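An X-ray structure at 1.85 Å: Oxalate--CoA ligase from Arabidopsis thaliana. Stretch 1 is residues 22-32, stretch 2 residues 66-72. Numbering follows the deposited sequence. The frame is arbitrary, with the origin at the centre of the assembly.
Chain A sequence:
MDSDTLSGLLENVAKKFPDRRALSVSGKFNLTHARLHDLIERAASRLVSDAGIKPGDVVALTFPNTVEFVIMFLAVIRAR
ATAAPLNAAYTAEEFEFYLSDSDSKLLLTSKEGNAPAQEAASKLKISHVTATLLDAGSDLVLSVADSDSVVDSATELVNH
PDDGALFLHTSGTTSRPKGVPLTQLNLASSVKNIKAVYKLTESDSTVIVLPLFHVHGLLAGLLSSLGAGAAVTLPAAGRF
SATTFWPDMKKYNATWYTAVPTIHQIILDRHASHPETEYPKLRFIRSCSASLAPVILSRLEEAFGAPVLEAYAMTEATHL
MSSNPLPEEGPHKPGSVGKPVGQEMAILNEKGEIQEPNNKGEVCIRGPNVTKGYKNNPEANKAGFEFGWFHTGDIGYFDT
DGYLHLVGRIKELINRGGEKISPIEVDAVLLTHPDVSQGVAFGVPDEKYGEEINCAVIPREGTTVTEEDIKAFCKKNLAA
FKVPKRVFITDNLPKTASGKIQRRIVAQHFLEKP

Stretch 1, residues 22-32: ALSVSGKFNLT
Stretch 2 (66-72) TVEFVIM

Val67, in the first turn of helix 67-72, is the centre of this contact: 88 Å² of its surface is covered by stretch 1, the largest share of any residue, in an interface that buries 281 Å² with both sides summed. Its CA-to-CB bond points toward the opposing strands, and with chi1 at 63° (p) its side chain reaches four others. Val67 CG2 lies 3.7 Å from Leu23 CD2 and 3.9 Å from Leu31 CD2; CG1 lies 3.7 Å from Phe29 CE2, approaching the ring obliquely; and Val67 CB is 3.8 Å from Val25 CG2. These are van der Waals separations between carbon atoms, and no hydrogen bond crosses between the stretches, so packing alone joins them here.

The four partners come from two antiparallel strands, 22-25 and 29-32, joined by a tight turn. Their CA-to-CB bonds all point toward the helix, which follows from strand alternation: Leu23 and Val25 on one strand, Phe29 and Leu31 on the other, while Ser24 between the first pair points away. The rotamers to build are Leu23 t,p (-175°, 67°), Val25 t (171°), Phe29 m (-71°, chi2 -56°) and Leu31 m,p (-77°, 56°).

One helical turn beyond Val67, Val70 (chi1 176°, t) also faces the sheet, and its CB sits 3.6 Å from Leu23 CD2, so that one leucine methyl touches both valines. Ile71 (m,t) leaves the backbone sideways, but its end comes nearer, placing CD1 at a looser 4.4 Å from Leu31 CD2.

For the overall placement, the CA atoms of Val25 and Val67 are 6.9 Å apart and set the register. The helix axis runs at 155° to strand 22-25, nearly antiparallel, with a closest approach of 10.0 Å; to strand 29-32 the angle is 22°, nearly parallel, at 11.9 Å. The strand pairing is fixed by Leu31 N to Leu23 O (2.7 Å), Leu23 N to Leu31 O (3.2 Å), Val25 N to Phe29 O (3.0 Å) and Phe29 N to Val25 O (3.1 Å). At the turn, Lys28 N also donates to Val25 O (2.9 Å), and Gly27 adopts phi/psi 83/0, a positive phi that favours glycine. Strand residues 23-25 have phi from -147° to -114° and psi from 119° to 151°; helix residues 67-72 stay near -60/-40, with Ile71 N bonded to Val67 O at 3.0 Å.

Polar groups lie outside this apolar patch. Thr66, at the N-cap with phi/psi -131/166 and chi1 63° (p), points away from the strands and accepts from Phe69 N at its OG1 (3.3 Å, N-H...acceptor angle 161°), satisfying an amide that the first turn leaves without a helical acceptor. Across the strand pair, Ser24 OG (chi1 m) donates to Asn30 OD1 at 2.7 Å. Glu68 also starts away, but its end comes nearer: Glu68 OE2 stands 5.2 Å from Phe29 CE2, still short of contact, and is hydrogen-bonded elsewhere in the structure.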

# COMPACT_ATOMS: atom_id res chain seq x y z
N ALA A 22 13.82 -0.89 16.76
CA ALA A 22 12.76 -1.44 15.93
C ALA A 22 11.72 -0.38 15.54
O ALA A 22 11.35 -0.28 14.38
CB ALA A 22 12.06 -2.61 16.67
N LEU A 23 11.21 0.36 16.53
CA LEU A 23 10.01 1.19 16.33
C LEU A 23 10.10 2.45 17.19
O LEU A 23 10.23 2.36 18.43
CB LEU A 23 8.74 0.39 16.69
CG LEU A 23 7.40 1.11 16.42
CD1 LEU A 23 7.23 1.26 14.94
CD2 LEU A 23 6.24 0.20 16.94
N SER A 24 10.04 3.61 16.55
CA SER A 24 10.03 4.90 17.24
C SER A 24 8.76 5.62 16.90
O SER A 24 8.15 5.37 15.85
CB SER A 24 11.23 5.78 16.83
OG SER A 24 12.43 5.19 17.22
N VAL A 25 8.32 6.45 17.85
CA VAL A 25 7.29 7.45 17.59
C VAL A 25 8.01 8.76 17.76
O VAL A 25 8.62 8.98 18.82
CB VAL A 25 6.11 7.33 18.56
CG1 VAL A 25 5.16 8.54 18.40
CG2 VAL A 25 5.39 5.98 18.37
N SER A 26 8.07 9.56 16.70
CA SER A 26 8.89 10.78 16.68
C SER A 26 8.66 11.61 17.97
O SER A 26 7.53 11.98 18.31
CB SER A 26 8.57 11.65 15.46
OG SER A 26 9.40 12.83 15.46
N GLY A 27 9.76 11.87 18.66
CA GLY A 27 9.78 12.73 19.85
C GLY A 27 9.37 12.01 21.12
O GLY A 27 9.37 12.62 22.20
N LYS A 28 9.03 10.73 21.05
CA LYS A 28 8.40 10.10 22.20
C LYS A 28 8.94 8.71 22.54
O LYS A 28 9.47 8.50 23.63
CB LYS A 28 6.89 10.00 21.99
CG LYS A 28 6.14 9.53 23.25
CD LYS A 28 4.62 9.80 23.10
CE LYS A 28 3.77 9.15 24.21
NZ LYS A 28 4.01 9.65 25.59
N PHE A 29 8.71 7.73 21.67
CA PHE A 29 9.07 6.33 21.99
C PHE A 29 10.23 5.83 21.16
O PHE A 29 10.36 6.24 20.02
CB PHE A 29 7.88 5.37 21.73
CG PHE A 29 6.73 5.50 22.71
CD1 PHE A 29 6.95 5.35 24.07
CD2 PHE A 29 5.46 5.74 22.27
CE1 PHE A 29 5.88 5.45 24.99
CE2 PHE A 29 4.38 5.83 23.19
CZ PHE A 29 4.61 5.67 24.54
N ASN A 30 11.05 4.91 21.70
CA ASN A 30 12.10 4.27 20.89
C ASN A 30 12.22 2.85 21.40
O ASN A 30 12.85 2.61 22.43
CB ASN A 30 13.49 4.97 20.99
CG ASN A 30 13.50 6.33 20.35
OD1 ASN A 30 13.78 6.45 19.16
ND2 ASN A 30 13.18 7.37 21.12
N LEU A 31 11.57 1.90 20.73
CA LEU A 31 11.56 0.52 21.20
C LEU A 31 12.62 -0.28 20.47
O LEU A 31 12.73 -0.15 19.27
CB LEU A 31 10.19 -0.13 20.95
CG LEU A 31 9.02 0.25 21.89
CD1 LEU A 31 8.78 1.72 21.95
CD2 LEU A 31 7.76 -0.46 21.37
N THR A 32 13.36 -1.11 21.19
CA THR A 32 14.24 -2.09 20.53
C THR A 32 13.46 -3.34 20.04
O THR A 32 12.31 -3.53 20.39
CB THR A 32 15.32 -2.61 21.48
OG1 THR A 32 14.67 -3.29 22.56
CG2 THR A 32 16.20 -1.47 22.02
N THR A 66 0.09 4.36 14.98
CA THR A 66 0.63 4.54 16.33
C THR A 66 1.30 3.29 16.84
O THR A 66 1.15 2.21 16.28
CB THR A 66 -0.48 4.87 17.33
OG1 THR A 66 -1.38 3.77 17.39
CG2 THR A 66 -1.28 6.09 16.86
N VAL A 67 2.06 3.44 17.93
CA VAL A 67 2.79 2.29 18.44
C VAL A 67 1.84 1.20 18.93
O VAL A 67 2.14 -0.03 18.79
CB VAL A 67 3.76 2.76 19.58
CG1 VAL A 67 2.95 3.34 20.78
CG2 VAL A 67 4.72 1.65 20.00
N GLU A 68 0.68 1.59 19.48
CA GLU A 68 -0.29 0.58 19.92
C GLU A 68 -0.87 -0.18 18.75
O GLU A 68 -1.12 -1.39 18.85
CB GLU A 68 -1.46 1.22 20.71
CG GLU A 68 -1.01 1.77 22.08
CD GLU A 68 -0.60 3.27 22.03
OE1 GLU A 68 -0.47 3.87 20.91
OE2 GLU A 68 -0.38 3.86 23.12
N PHE A 69 -1.08 0.50 17.63
CA PHE A 69 -1.53 -0.28 16.47
C PHE A 69 -0.49 -1.36 16.10
O PHE A 69 -0.88 -2.51 15.82
CB PHE A 69 -1.78 0.60 15.24
CG PHE A 69 -2.04 -0.24 13.97
CD1 PHE A 69 -3.28 -0.80 13.73
CD2 PHE A 69 -0.98 -0.56 13.12
CE1 PHE A 69 -3.53 -1.59 12.56
CE2 PHE A 69 -1.18 -1.36 11.97
CZ PHE A 69 -2.45 -1.89 11.70
N VAL A 70 0.79 -1.01 16.07
CA VAL A 70 1.82 -2.00 15.68
C VAL A 70 1.83 -3.18 16.65
O VAL A 70 1.81 -4.37 16.24
CB VAL A 70 3.22 -1.36 15.62
CG1 VAL A 70 4.29 -2.44 15.33
CG2 VAL A 70 3.27 -0.27 14.53
N ILE A 71 1.89 -2.85 17.95
CA ILE A 71 1.96 -3.91 18.94
C ILE A 71 0.73 -4.79 18.85
O ILE A 71 0.85 -6.02 18.89
CB ILE A 71 2.09 -3.35 20.37
CG1 ILE A 71 3.42 -2.58 20.49
CG2 ILE A 71 1.98 -4.56 21.44
CD1 ILE A 71 3.54 -1.69 21.76
N MET A 72 -0.46 -4.20 18.79
CA MET A 72 -1.68 -5.03 18.80
C MET A 72 -1.90 -5.82 17.51
O MET A 72 -2.40 -6.95 17.53
CB MET A 72 -2.92 -4.18 19.10
CG MET A 72 -2.97 -3.66 20.61
SD MET A 72 -2.43 -4.90 21.84
CE MET A 72 -3.72 -6.18 21.69